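PDB 4ATG: TAF6 from Antonospora locustae, which probably serves as a subunit of the general transcription factor TFIID, its HEAT-repeat C-terminal domain taking part in Taf6-Taf9 complex formation. Local coordinates for residues Leu32-Ile46 and Tyr70-Tyr84. Sequence-based numbering, arbitrary orientation.
Sequences LEKESGLQQLVPYFI and YFSLIKNKHVFIDPY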
ATOM      1  N   LEU A  32      -0.731   9.503 -14.880  1.00 14.51           N
ATOM      2  CA  LEU A  32      -0.721   9.994 -13.497  1.00 13.54           C
ATOM      3  C   LEU A  32       0.678  10.263 -12.954  1.00 15.63           C
ATOM      4  O   LEU A  32       0.810  11.001 -11.987  1.00 16.07           O
ATOM      5  CB  LEU A  32      -1.559   9.120 -12.548  1.00 13.10           C
ATOM      6  CG  LEU A  32      -3.088   9.071 -12.814  1.00 18.90           C
ATOM      7  CD1 LEU A  32      -3.829   8.645 -11.570  1.00 17.92           C
ATOM      8  CD2 LEU A  32      -3.621  10.382 -13.354  1.00 20.69           C
ATOM      9  N   GLU A  33       1.710   9.724 -13.601  1.00 12.64           N
ATOM     10  CA  GLU A  33       3.090  10.023 -13.214  1.00 11.97           C
ATOM     11  C   GLU A  33       3.620  11.233 -13.979  1.00 16.59           C
ATOM     12  O   GLU A  33       4.485  11.936 -13.472  1.00 17.16           O
ATOM     13  CB  GLU A  33       4.022   8.848 -13.537  1.00 13.32           C
ATOM     14  CG  GLU A  33       5.356   9.042 -12.830  1.00 17.50           C
ATOM     15  CD  GLU A  33       6.479   8.088 -13.148  1.00 34.75           C
ATOM     16  OE1 GLU A  33       6.192   6.929 -13.507  1.00 32.22           O
ATOM     17  OE2 GLU A  33       7.654   8.493 -12.989  1.00 34.14           O
ATOM     18  N   LYS A  34       3.144  11.458 -15.218  1.00 14.46           N
ATOM     19  CA  LYS A  34       3.771  12.487 -16.050  1.00 15.10           C
ATOM     20  C   LYS A  34       3.009  13.779 -16.264  1.00 17.79           C
ATOM     21  O   LYS A  34       3.632  14.805 -16.557  1.00 17.73           O
ATOM     22  CB  LYS A  34       4.188  11.891 -17.420  1.00 18.02           C
ATOM     23  CG  LYS A  34       5.210  10.746 -17.339  1.00 24.65           C
ATOM     24  CD  LYS A  34       6.572  11.218 -16.852  1.00 34.45           C
ATOM     25  CE  LYS A  34       7.541  10.081 -16.672  1.00 48.78           C
ATOM     26  NZ  LYS A  34       8.886  10.591 -16.303  1.00 60.33           N
ATOM     27  N   GLU A  35       1.689  13.730 -16.225  1.00 15.55           N
ATOM     28  CA  GLU A  35       0.871  14.905 -16.564  1.00 16.44           C
ATOM     29  C   GLU A  35       0.918  16.023 -15.561  1.00 19.35           C
ATOM     30  O   GLU A  35       0.875  15.769 -14.350  1.00 17.21           O
ATOM     31  CB  GLU A  35      -0.592  14.481 -16.830  1.00 18.76           C
ATOM     32  CG  GLU A  35      -1.422  15.449 -17.654  1.00 29.27           C
ATOM     33  CD  GLU A  35      -0.987  15.689 -19.096  1.00 37.08           C
ATOM     34  OE1 GLU A  35      -0.779  14.707 -19.838  1.00 40.65           O
ATOM     35  OE2 GLU A  35      -0.902  16.867 -19.495  1.00 39.91           O
ATOM     36  N   SER A  36       0.954  17.273 -16.054  1.00 16.72           N
ATOM     37  CA  SER A  36       0.915  18.446 -15.173  1.00 16.98           C
ATOM     38  C   SER A  36      -0.537  18.882 -15.028  1.00 20.21           C
ATOM     39  O   SER A  36      -1.394  18.441 -15.799  1.00 20.35           O
ATOM     40  CB  SER A  36       1.754  19.584 -15.752  1.00 21.53           C
ATOM     41  OG  SER A  36       1.178  20.030 -16.969  1.00 22.30           O
ATOM     42  N   GLY A  37      -0.802  19.768 -14.069  1.00 16.72           N
ATOM     43  CA  GLY A  37      -2.135  20.321 -13.844  1.00 16.25           C
ATOM     44  C   GLY A  37      -3.130  19.386 -13.190  1.00 21.14           C
ATOM     45  O   GLY A  37      -4.326  19.667 -13.218  1.00 19.94           O
ATOM     46  N   LEU A  38      -2.661  18.290 -12.545  1.00 17.85           N
ATOM     47  CA  LEU A  38      -3.566  17.325 -11.903  1.00 16.50           C
ATOM     48  C   LEU A  38      -3.841  17.577 -10.427  1.00 18.14           C
ATOM     49  O   LEU A  38      -4.641  16.837  -9.845  1.00 14.78           O
ATOM     50  CB  LEU A  38      -2.998  15.887 -12.014  1.00 16.13           C
ATOM     51  CG  LEU A  38      -2.664  15.341 -13.399  1.00 21.12           C
ATOM     52  CD1 LEU A  38      -1.939  13.977 -13.279  1.00 21.54           C
ATOM     53  CD2 LEU A  38      -3.894  15.239 -14.241  1.00 20.76           C
ATOM     54  N   GLN A  39      -3.166  18.560  -9.789  1.00 16.06           N
ATOM     55  CA  GLN A  39      -3.327  18.752  -8.343  1.00 14.45           C
ATOM     56  C   GLN A  39      -4.790  18.719  -7.843  1.00 18.67           C
ATOM     57  O   GLN A  39      -5.085  18.061  -6.835  1.00 16.95           O
ATOM     58  CB  GLN A  39      -2.577  19.998  -7.831  1.00 16.63           C
ATOM     59  CG  GLN A  39      -2.477  20.032  -6.274  1.00 20.07           C
ATOM     60  CD  GLN A  39      -1.567  18.960  -5.697  1.00 19.58           C
ATOM     61  OE1 GLN A  39      -0.769  18.351  -6.407  1.00 18.47           O
ATOM     62  NE2 GLN A  39      -1.593  18.769  -4.383  1.00 13.80           N
ATOM     63  N   GLN A  40      -5.684  19.453  -8.509  1.00 16.49           N
ATOM     64  CA  GLN A  40      -7.100  19.497  -8.093  1.00 17.66           C
ATOM     65  C   GLN A  40      -7.754  18.106  -8.106  1.00 20.27           C
ATOM     66  O   GLN A  40      -8.666  17.845  -7.321  1.00 18.06           O
ATOM     67  CB  GLN A  40      -7.897  20.417  -9.011  1.00 20.02           C
ATOM     68  CG  GLN A  40      -8.179  21.803  -8.478  1.00 34.88           C
ATOM     69  CD  GLN A  40      -9.191  22.448  -9.406  1.00 41.80           C
ATOM     70  OE1 GLN A  40      -8.869  22.857 -10.518  1.00 34.06           O
ATOM     71  NE2 GLN A  40     -10.459  22.388  -9.045  1.00 32.88           N
ATOM     72  N   LEU A  41      -7.299  17.227  -9.022  1.00 15.13           N
ATOM     73  CA  LEU A  41      -7.837  15.872  -9.160  1.00 14.60           C
ATOM     74  C   LEU A  41      -7.293  14.890  -8.161  1.00 16.75           C
ATOM     75  O   LEU A  41      -7.928  13.872  -7.893  1.00 15.75           O
ATOM     76  CB  LEU A  41      -7.537  15.337 -10.589  1.00 14.47           C
ATOM     77  CG  LEU A  41      -8.233  16.072 -11.726  1.00 19.12           C
ATOM     78  CD1 LEU A  41      -8.014  15.344 -13.049  1.00 19.36           C
ATOM     79  CD2 LEU A  41      -9.683  16.118 -11.500  1.00 21.18           C
ATOM     80  N   VAL A  42      -6.074  15.136  -7.676  1.00 13.91           N
ATOM     81  CA  VAL A  42      -5.392  14.262  -6.702  1.00 13.79           C
ATOM     82  C   VAL A  42      -6.289  13.705  -5.569  1.00 18.09           C
ATOM     83  O   VAL A  42      -6.376  12.484  -5.449  1.00 18.92           O
ATOM     84  CB  VAL A  42      -4.038  14.861  -6.213  1.00 16.42           C
ATOM     85  CG1 VAL A  42      -3.469  14.026  -5.058  1.00 17.84           C
ATOM     86  CG2 VAL A  42      -3.037  14.897  -7.367  1.00 15.75           C
ATOM     87  N   PRO A  43      -6.969  14.521  -4.737  1.00 16.87           N
ATOM     88  CA  PRO A  43      -7.813  13.933  -3.675  1.00 17.82           C
ATOM     89  C   PRO A  43      -8.912  13.007  -4.206  1.00 20.20           C
ATOM     90  O   PRO A  43      -9.262  12.024  -3.557  1.00 19.76           O
ATOM     91  CB  PRO A  43      -8.428  15.172  -2.985  1.00 19.91           C
ATOM     92  CG  PRO A  43      -8.274  16.277  -3.951  1.00 24.34           C
ATOM     93  CD  PRO A  43      -6.982  15.997  -4.653  1.00 19.69           C
ATOM     94  N   TYR A  44      -9.463  13.332  -5.386  1.00 17.50           N
ATOM     95  CA  TYR A  44     -10.531  12.545  -6.003  1.00 16.38           C
ATOM     96  C   TYR A  44      -9.995  11.215  -6.538  1.00 17.11           C
ATOM     97  O   TYR A  44     -10.661  10.190  -6.396  1.00 15.14           O
ATOM     98  CB  TYR A  44     -11.252  13.364  -7.075  1.00 17.78           C
ATOM     99  CG  TYR A  44     -11.945  14.574  -6.480  1.00 20.06           C
ATOM    100  CD1 TYR A  44     -12.893  14.432  -5.469  1.00 23.61           C
ATOM    101  CD2 TYR A  44     -11.579  15.864  -6.850  1.00 20.96           C
ATOM    102  CE1 TYR A  44     -13.453  15.540  -4.843  1.00 26.43           C
ATOM    103  CE2 TYR A  44     -12.202  16.981  -6.291  1.00 23.16           C
ATOM    104  CZ  TYR A  44     -13.162  16.813  -5.310  1.00 31.78           C
ATOM    105  OH  TYR A  44     -13.767  17.912  -4.749  1.00 33.61           O
ATOM    106  N   PHE A  45      -8.783  11.224  -7.118  1.00 14.34           N
ATOM    107  CA  PHE A  45      -8.173   9.972  -7.592  1.00 12.81           C
ATOM    108  C   PHE A  45      -7.958   9.051  -6.388  1.00 16.82           C
ATOM    109  O   PHE A  45      -8.312   7.882  -6.444  1.00 16.56           O
ATOM    110  CB  PHE A  45      -6.828  10.244  -8.281  1.00 13.68           C
ATOM    111  CG  PHE A  45      -6.924  10.712  -9.720  1.00 15.31           C
ATOM    112  CD1 PHE A  45      -7.652   9.984 -10.661  1.00 18.68           C
ATOM    113  CD2 PHE A  45      -6.181  11.795 -10.160  1.00 16.97           C
ATOM    114  CE1 PHE A  45      -7.702  10.387 -12.006  1.00 19.67           C
ATOM    115  CE2 PHE A  45      -6.209  12.184 -11.514  1.00 19.37           C
ATOM    116  CZ  PHE A  45      -7.002  11.504 -12.415  1.00 17.93           C
ATOM    117  N   ILE A  46      -7.406   9.588  -5.298  1.00 16.87           N
ATOM    118  CA  ILE A  46      -7.158   8.800  -4.088  1.00 17.67           C
ATOM    119  C   ILE A  46      -8.456   8.273  -3.501  1.00 19.04           C
ATOM    120  O   ILE A  46      -8.521   7.102  -3.147  1.00 18.39           O
ATOM    121  CB  ILE A  46      -6.303   9.569  -3.056  1.00 22.14           C
ATOM    122  CG1 ILE A  46      -4.901   9.842  -3.628  1.00 23.31           C
ATOM    123  CG2 ILE A  46      -6.216   8.787  -1.719  1.00 23.54           C
ATOM    124  CD1 ILE A  46      -4.240  10.952  -2.981  1.00 28.27           C
ATOM    125  N   TYR A  70      -1.225   4.799  -7.375  1.00 13.53           N
ATOM    126  CA  TYR A  70      -0.762   5.556  -6.192  1.00 12.41           C
ATOM    127  C   TYR A  70       0.715   5.935  -6.354  1.00 15.78           C
ATOM    128  O   TYR A  70       1.098   7.072  -6.075  1.00 14.78           O
ATOM    129  CB  TYR A  70      -0.879   4.729  -4.919  1.00 13.73           C
ATOM    130  CG  TYR A  70      -2.271   4.628  -4.324  1.00 15.51           C
ATOM    131  CD1 TYR A  70      -3.193   5.670  -4.460  1.00 16.90           C
ATOM    132  CD2 TYR A  70      -2.638   3.526  -3.560  1.00 16.22           C
ATOM    133  CE1 TYR A  70      -4.455   5.602  -3.857  1.00 17.97           C
ATOM    134  CE2 TYR A  70      -3.885   3.455  -2.942  1.00 18.34           C
ATOM    135  CZ  TYR A  70      -4.795   4.484  -3.109  1.00 23.97           C
ATOM    136  OH  TYR A  70      -6.026   4.373  -2.521  1.00 22.90           O
ATOM    137  N   PHE A  71       1.545   4.979  -6.789  1.00 13.86           N
ATOM    138  CA  PHE A  71       2.979   5.228  -6.955  1.00 11.76           C
ATOM    139  C   PHE A  71       3.219   6.289  -8.018  1.00 15.34           C
ATOM    140  O   PHE A  71       4.134   7.096  -7.883  1.00 14.07           O
ATOM    141  CB  PHE A  71       3.713   3.903  -7.297  1.00 13.71           C
ATOM    142  CG  PHE A  71       5.227   4.013  -7.213  1.00 14.72           C
ATOM    143  CD1 PHE A  71       5.840   4.588  -6.101  1.00 16.72           C
ATOM    144  CD2 PHE A  71       6.031   3.566  -8.255  1.00 16.98           C
ATOM    145  CE1 PHE A  71       7.240   4.697  -6.026  1.00 17.27           C
ATOM    146  CE2 PHE A  71       7.428   3.677  -8.180  1.00 18.78           C
ATOM    147  CZ  PHE A  71       8.018   4.244  -7.070  1.00 17.30           C
ATOM    148  N   SER A  72       2.402   6.299  -9.091  1.00 11.37           N
ATOM    149  CA  SER A  72       2.560   7.313 -10.143  1.00 12.05           C
ATOM    150  C   SER A  72       2.320   8.696  -9.542  1.00 14.67           C
ATOM    151  O   SER A  72       3.088   9.607  -9.801  1.00 15.33           O
ATOM    152  CB  SER A  72       1.562   7.094 -11.282  1.00 15.80           C
ATOM    153  OG  SER A  72       1.936   6.025 -12.138  1.00 15.61           O
ATOM    154  N   LEU A  73       1.248   8.853  -8.757  1.00 12.63           N
ATOM    155  CA  LEU A  73       0.937  10.174  -8.163  1.00 13.41           C
ATOM    156  C   LEU A  73       2.037  10.579  -7.164  1.00 15.66           C
ATOM    157  O   LEU A  73       2.482  11.738  -7.155  1.00 14.02           O
ATOM    158  CB  LEU A  73      -0.424  10.104  -7.455  1.00 13.88           C
ATOM    159  CG  LEU A  73      -1.672  10.012  -8.353  1.00 16.91           C
ATOM    160  CD1 LEU A  73      -2.936   9.850  -7.471  1.00 18.58           C
ATOM    161  CD2 LEU A  73      -1.824  11.256  -9.206  1.00 18.73           C
ATOM    162  N   ILE A  74       2.543   9.600  -6.393  1.00 12.81           N
ATOM    163  CA  ILE A  74       3.646   9.866  -5.437  1.00 12.65           C
ATOM    164  C   ILE A  74       4.893  10.363  -6.192  1.00 16.76           C
ATOM    165  O   ILE A  74       5.574  11.280  -5.719  1.00 15.05           O
ATOM    166  CB  ILE A  74       3.943   8.593  -4.581  1.00 15.79           C
ATOM    167  CG1 ILE A  74       2.792   8.298  -3.603  1.00 15.57           C
ATOM    168  CG2 ILE A  74       5.292   8.726  -3.789  1.00 18.08           C
ATOM    169  CD1 ILE A  74       2.830   6.879  -3.063  1.00 18.03           C
ATOM    170  N   LYS A  75       5.189   9.771  -7.362  1.00 12.17           N
ATOM    171  CA  LYS A  75       6.368  10.134  -8.185  1.00 13.16           C
ATOM    172  C   LYS A  75       6.218  11.335  -9.121  1.00 18.33           C
ATOM    173  O   LYS A  75       7.217  11.823  -9.659  1.00 18.11           O
ATOM    174  CB  LYS A  75       6.849   8.929  -9.018  1.00 15.43           C
ATOM    175  CG  LYS A  75       7.407   7.754  -8.191  1.00 20.29           C
ATOM    176  CD  LYS A  75       8.724   8.068  -7.474  1.00 36.36           C
ATOM    177  CE  LYS A  75       9.966   7.851  -8.314  1.00 47.22           C
ATOM    178  NZ  LYS A  75      11.209   7.953  -7.495  1.00 51.81           N
ATOM    179  N   ASN A  76       4.993  11.773  -9.363  1.00 14.41           N
ATOM    180  CA  ASN A  76       4.725  12.879 -10.291  1.00 13.58           C
ATOM    181  C   ASN A  76       5.338  14.180  -9.816  1.00 17.60           C
ATOM    182  O   ASN A  76       4.967  14.709  -8.775  1.00 16.04           O
ATOM    183  CB  ASN A  76       3.204  12.987 -10.584  1.00 14.20           C
ATOM    184  CG  ASN A  76       2.832  13.908 -11.717  1.00 16.93           C
ATOM    185  OD1 ASN A  76       3.535  14.872 -12.020  1.00 16.70           O
ATOM    186  ND2 ASN A  76       1.718  13.615 -12.394  1.00 11.71           N
ATOM    187  N   LYS A  77       6.328  14.672 -10.572  1.00 15.72           N
ATOM    188  CA  LYS A  77       7.024  15.930 -10.244  1.00 16.27           C
ATOM    189  C   LYS A  77       6.075  17.168 -10.306  1.00 19.67           C
ATOM    190  O   LYS A  77       6.408  18.239  -9.791  1.00 19.33           O
ATOM    191  CB  LYS A  77       8.270  16.101 -11.149  1.00 20.61           C
ATOM    192  CG  LYS A  77       7.964  16.492 -12.594  1.00 31.43           C
ATOM    193  CD  LYS A  77       9.267  16.691 -13.401  1.00 40.61           C
ATOM    194  CE  LYS A  77       9.035  17.360 -14.734  1.00 36.78           C
ATOM    195  NZ  LYS A  77      10.274  17.379 -15.550  1.00 51.74           N
ATOM    196  N   HIS A  78       4.887  17.004 -10.928  1.00 15.86           N
ATOM    197  CA  HIS A  78       3.895  18.077 -11.066  1.00 15.26           C
ATOM    198  C   HIS A  78       2.748  17.940 -10.082  1.00 16.30           C
ATOM    199  O   HIS A  78       1.697  18.556 -10.262  1.00 15.90           O
ATOM    200  CB  HIS A  78       3.349  18.130 -12.506  1.00 16.82           C
ATOM    201  CG  HIS A  78       4.389  18.250 -13.571  1.00 20.94           C
ATOM    202  ND1 HIS A  78       5.152  19.404 -13.714  1.00 23.78           N
ATOM    203  CD2 HIS A  78       4.714  17.378 -14.556  1.00 22.91           C
ATOM    204  CE1 HIS A  78       5.918  19.192 -14.777  1.00 24.33           C
ATOM    205  NE2 HIS A  78       5.670  17.994 -15.329  1.00 24.17           N
ATOM    206  N   VAL A  79       2.919  17.100  -9.053  1.00 14.61           N
ATOM    207  CA  VAL A  79       1.927  16.885  -8.002  1.00 13.27           C
ATOM    208  C   VAL A  79       2.641  17.152  -6.658  1.00 16.28           C
ATOM    209  O   VAL A  79       3.836  16.903  -6.549  1.00 15.85           O
ATOM    210  CB  VAL A  79       1.405  15.424  -8.100  1.00 15.81           C
ATOM    211  CG1 VAL A  79       0.815  14.904  -6.792  1.00 16.33           C
ATOM    212  CG2 VAL A  79       0.392  15.257  -9.262  1.00 15.44           C
ATOM    213  N   PHE A  80       1.894  17.617  -5.651  1.00 12.65           N
ATOM    214  CA  PHE A  80       2.390  17.792  -4.280  1.00 12.39           C
ATOM    215  C   PHE A  80       1.624  16.789  -3.457  1.00 15.78           C
ATOM    216  O   PHE A  80       0.458  17.016  -3.121  1.00 16.13           O
ATOM    217  CB  PHE A  80       2.141  19.225  -3.778  1.00 14.24           C
ATOM    218  CG  PHE A  80       2.640  19.445  -2.375  1.00 15.52           C
ATOM    219  CD1 PHE A  80       3.959  19.180  -2.039  1.00 19.09           C
ATOM    220  CD2 PHE A  80       1.794  19.936  -1.387  1.00 17.00           C
ATOM    221  CE1 PHE A  80       4.427  19.395  -0.731  1.00 20.83           C
ATOM    222  CE2 PHE A  80       2.270  20.189  -0.089  1.00 21.63           C
ATOM    223  CZ  PHE A  80       3.577  19.892   0.238  1.00 19.95           C
ATOM    224  N   ILE A  81       2.235  15.635  -3.224  1.00 13.58           N
ATOM    225  CA  ILE A  81       1.567  14.495  -2.588  1.00 12.54           C
ATOM    226  C   ILE A  81       1.505  14.517  -1.086  1.00 16.08           C
ATOM    227  O   ILE A  81       0.654  13.845  -0.501  1.00 16.21           O
ATOM    228  CB  ILE A  81       2.174  13.168  -3.139  1.00 15.49           C
ATOM    229  CG1 ILE A  81       1.170  11.983  -3.084  1.00 15.27           C
ATOM    230  CG2 ILE A  81       3.508  12.793  -2.424  1.00 18.17           C
ATOM    231  CD1 ILE A  81      -0.130  12.167  -3.992  1.00 16.67           C
ATOM    232  N   ASP A  82       2.439  15.220  -0.434  1.00 13.46           N
ATOM    233  CA  ASP A  82       2.516  15.234   1.038  1.00 12.99           C
ATOM    234  C   ASP A  82       1.189  15.335   1.797  1.00 17.45           C
ATOM    235  O   ASP A  82       1.026  14.546   2.722  1.00 18.06           O
ATOM    236  CB  ASP A  82       3.496  16.292   1.563  1.00 14.65           C
ATOM    237  CG  ASP A  82       4.891  16.240   0.955  1.00 21.09           C
ATOM    238  OD1 ASP A  82       5.000  15.962  -0.268  1.00 17.91           O
ATOM    239  OD2 ASP A  82       5.867  16.583   1.673  1.00 21.10           O
ATOM    240  N   PRO A  83       0.229  16.228   1.434  1.00 17.42           N
ATOM    241  CA  PRO A  83      -1.043  16.303   2.190  1.00 19.41           C
ATOM    242  C   PRO A  83      -1.940  15.075   2.095  1.00 21.32           C
ATOM    243  O   PRO A  83      -2.919  14.989   2.832  1.00 22.28           O
ATOM    244  CB  PRO A  83      -1.769  17.506   1.564  1.00 21.81           C
ATOM    245  CG  PRO A  83      -0.744  18.252   0.793  1.00 26.01           C
ATOM    246  CD  PRO A  83       0.222  17.203   0.322  1.00 20.20           C
ATOM    247  N   TYR A  84      -1.611  14.145   1.199  1.00 16.69           N
ATOM    248  CA  TYR A  84      -2.441  12.973   0.925  1.00 16.58           C
ATOM    249  C   TYR A  84      -1.829  11.663   1.354  1.00 19.46           C
ATOM    250  O   TYR A  84      -2.492  10.638   1.253  1.00 17.86           O
ATOM    251  CB  TYR A  84      -2.819  12.939  -0.573  1.00 17.23           C
ATOM    252  CG  TYR A  84      -3.485  14.226  -1.005  1.00 18.68           C
ATOM    253  CD1 TYR A  84      -4.790  14.526  -0.614  1.00 20.72           C
ATOM    254  CD2 TYR A  84      -2.785  15.185  -1.731  1.00 18.62           C
ATOM    255  CE1 TYR A  84      -5.389  15.737  -0.963  1.00 21.73           C
ATOM    256  CE2 TYR A  84      -3.381  16.394  -2.094  1.00 19.04           C
ATOM    257  CZ  TYR A  84      -4.673  16.674  -1.686  1.00 24.19           C
ATOM    258  OH  TYR A  84      -5.248  17.884  -1.988  1.00 23.88           O
TER
HETATM  259  O   HOH W   1       6.757  13.394 -13.224  1.00 16.87           O
HETATM  260  O   HOH W   2       4.324   5.067 -12.891  1.00 36.17           O
HETATM  261  O   HOH W   3       8.393  11.149 -12.490  1.00 44.40           O
HETATM  262  O   HOH W   4       6.090  15.186 -17.096  1.00 36.03           O
HETATM  263  O   HOH W   5      -0.020  17.174 -12.098  1.00 19.76           O
HETATM  264  O   HOH W   6      -3.778  19.962  -2.758  1.00 26.95           O
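Asn76, the first residue past helix 60-75, reaches with its side chain into the turn that ends helix 25-34. Its path begins at Asn76 CB, 3.3 Å from Glu33 O and slightly farther from Leu32 O. Asn76 CG, set anti to the backbone N (chi1 -169°), lies 3.1 Å from Glu33 O. At the tip the branches part: OD1 turns back to accept from His78 N, closing an Asx turn, while ND2 spends both hydrogens on the other segment. Asn76 ND2 lies 2.8 Å from Leu32 O, above that carbonyl's plane. Its other hydrogen runs nearly straight (164°) to Glu35 O, which lies in the plane of the Asn76 amide. With three bonds the amide is fixed in rotation, and a leucine here would probably leave Leu32 O and Glu35 O without this donor and His78 N without its acceptor. The two connections, from helix 25-34 to helix 42-55 and from helix 60-75 to helix 85-97, pack side by side in this HEAT-repeat domain, where segments 42-46 and 70-75 run nearly antiparallel (159°). Beside the Asx turn, Ser36 CB sits over one face of the His78 ring, and a water joins Glu35 O, Leu38 N and His78 O. Farther along, the Gln39 amide pairs with the backbone of Phe80, Gln39 OE1 accepting from Phe80 N at 2.9 Å and NE2 donating to Phe80 O at 3.0 Å. Deeper in, Leu73 is a knob among Leu32, Val42, Phe45 and Ile46. Val42 CG1 covers a face of the Tyr84 ring, while Ile46 CD1 presses on Tyr84 CB at 3.4 Å; helix 85-97 backs Ile46 through Ile88.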